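Local coordinates for protein aldehyde dehydrogenase (Bartonella henselae, PDB 3I44) that probably catalyses the NAD(P)-dependent oxidation of an aldehyde to the corresponding carboxylic acid, as a member of the aldehyde dehydrogenase family, at residues V311-Y316 with P413-D418. The protein carries 1 engineered substitution. Residues are numbered along the deposited sequence; the frame is centred on the assembly and turned at random.
Sequences VEQAIY and PFNTED
The ring of Tyr316 lies with one face over the pyrrolidine of Pro413. Pro413 CB stands 3.8 Å from the ring centroid and 12° off its normal, a CH-pi contact, and Pro413 CD comes to 3.5 Å from Tyr316 CZ, so the proline covers the ring from its centre to the phenol end. Beyond that end, Tyr316 OH is hydrogen-bonded to Asp392, which helps fix where the ring sits. On the opposite face of the sheet, the Phe414 ring receives Glu312 CA over its face, 3.8 Å from the centroid. A chi1 of 69° puts Phe414 CG between its own N and carbonyl carbon, which carries the ring over the neighbouring backbone, Phe414 CE2 reaching 3.3 Å from Glu312 N; Phe280 meets the same ring edge-to-face. The carboxylate of Glu312 turns elsewhere, to the backbone N of Ala281. Two backbone bonds link the segments: Phe414 N to Val311 O at 2.9 Å, and Gln313 N to Phe414 O at 2.9 Å. Past the strand end, the Gln313 and Asn415 side chains lie alongside each other, Asn415 OD1 3.3 Å from Gln313 CB, with their amide planes 30° apart. The pairing of Val311 with Pro413 and Glu312 with Phe414 is parallel, and both strands give way to helices, 316-329 and 417-425, at the C-terminal ends of neighbouring parallel strands in an alpha/beta sheet, here probably that of the aldehyde dehydrogenase catalytic domain.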
# COMPACT_ATOMS: atom_id res chain seq x y z
N VAL A 311 30.82 7.08 14.16
CA VAL A 311 31.35 7.58 15.44
C VAL A 311 31.98 8.97 15.31
O VAL A 311 32.78 9.24 14.40
CB VAL A 311 32.38 6.61 16.03
CG1 VAL A 311 32.81 7.06 17.44
CG2 VAL A 311 31.79 5.19 16.08
N GLU A 312 31.60 9.86 16.22
CA GLU A 312 32.19 11.19 16.24
C GLU A 312 33.73 11.07 16.34
O GLU A 312 34.27 10.20 17.03
CB GLU A 312 31.58 12.01 17.38
CG GLU A 312 31.96 13.49 17.38
CD GLU A 312 31.05 14.34 18.29
OE1 GLU A 312 30.92 15.54 18.02
OE2 GLU A 312 30.42 13.82 19.24
N GLN A 313 34.45 11.91 15.59
CA GLN A 313 35.92 11.78 15.44
C GLN A 313 36.63 11.64 16.78
O GLN A 313 37.41 10.70 16.97
CB GLN A 313 36.49 12.99 14.66
CG GLN A 313 37.98 12.86 14.32
CD GLN A 313 38.25 11.70 13.39
OE1 GLN A 313 38.89 10.72 13.76
NE2 GLN A 313 37.73 11.80 12.16
N ALA A 314 36.29 12.52 17.72
CA ALA A 314 36.87 12.50 19.07
C ALA A 314 36.90 11.13 19.75
O ALA A 314 37.79 10.88 20.51
CB ALA A 314 36.16 13.51 19.98
N ILE A 315 35.93 10.24 19.50
CA ILE A 315 35.92 8.92 20.19
C ILE A 315 36.09 7.73 19.23
O ILE A 315 35.86 6.56 19.60
CB ILE A 315 34.68 8.72 21.10
CG1 ILE A 315 33.40 8.89 20.28
CG2 ILE A 315 34.71 9.71 22.32
CD1 ILE A 315 32.23 8.11 20.82
N TYR A 316 36.54 8.02 18.02
CA TYR A 316 36.73 7.00 16.99
C TYR A 316 37.76 5.94 17.39
O TYR A 316 37.51 4.73 17.28
CB TYR A 316 37.13 7.70 15.68
CG TYR A 316 37.27 6.79 14.49
CD1 TYR A 316 36.30 5.83 14.20
CD2 TYR A 316 38.37 6.90 13.62
CE1 TYR A 316 36.44 5.00 13.09
CE2 TYR A 316 38.50 6.09 12.50
CZ TYR A 316 37.54 5.14 12.24
OH TYR A 316 37.66 4.32 11.16
N PRO A 413 34.29 7.23 10.97
CA PRO A 413 34.09 8.45 11.74
C PRO A 413 33.28 9.51 11.03
O PRO A 413 33.11 9.46 9.81
CB PRO A 413 35.52 8.96 11.93
CG PRO A 413 36.18 8.60 10.63
CD PRO A 413 35.55 7.26 10.21
N PHE A 414 32.77 10.47 11.80
CA PHE A 414 32.22 11.69 11.23
C PHE A 414 32.71 12.88 12.04
O PHE A 414 33.10 12.72 13.19
CB PHE A 414 30.70 11.67 11.15
CG PHE A 414 30.01 11.73 12.48
CD1 PHE A 414 29.72 12.96 13.08
CD2 PHE A 414 29.66 10.56 13.14
CE1 PHE A 414 29.08 13.00 14.32
CE2 PHE A 414 29.02 10.60 14.37
CZ PHE A 414 28.72 11.82 14.96
N ASN A 415 32.65 14.05 11.42
CA ASN A 415 33.09 15.29 12.04
C ASN A 415 31.98 16.27 12.36
O ASN A 415 32.09 16.99 13.34
CB ASN A 415 34.12 15.96 11.15
CG ASN A 415 35.41 15.17 11.07
OD1 ASN A 415 36.12 15.03 12.07
ND2 ASN A 415 35.70 14.62 9.89
N THR A 416 30.91 16.30 11.57
CA THR A 416 29.79 17.19 11.86
C THR A 416 28.46 16.45 11.90
O THR A 416 28.33 15.31 11.38
CB THR A 416 29.66 18.28 10.80
OG1 THR A 416 29.38 17.66 9.55
CG2 THR A 416 30.93 19.13 10.69
N GLU A 417 27.45 17.10 12.47
CA GLU A 417 26.11 16.50 12.51
C GLU A 417 25.63 16.22 11.07
O GLU A 417 25.12 15.13 10.81
CB GLU A 417 25.11 17.40 13.24
CG GLU A 417 25.37 17.51 14.72
CD GLU A 417 24.31 18.34 15.46
OE1 GLU A 417 23.23 18.62 14.90
OE2 GLU A 417 24.57 18.70 16.61
N ASP A 418 25.79 17.19 10.17
CA ASP A 418 25.41 17.01 8.75
C ASP A 418 26.08 15.79 8.11
O ASP A 418 25.47 15.11 7.32
CB ASP A 418 25.75 18.23 7.88
CG ASP A 418 24.85 19.43 8.16
OD1 ASP A 418 23.67 19.26 8.60
OD2 ASP A 418 25.33 20.57 7.93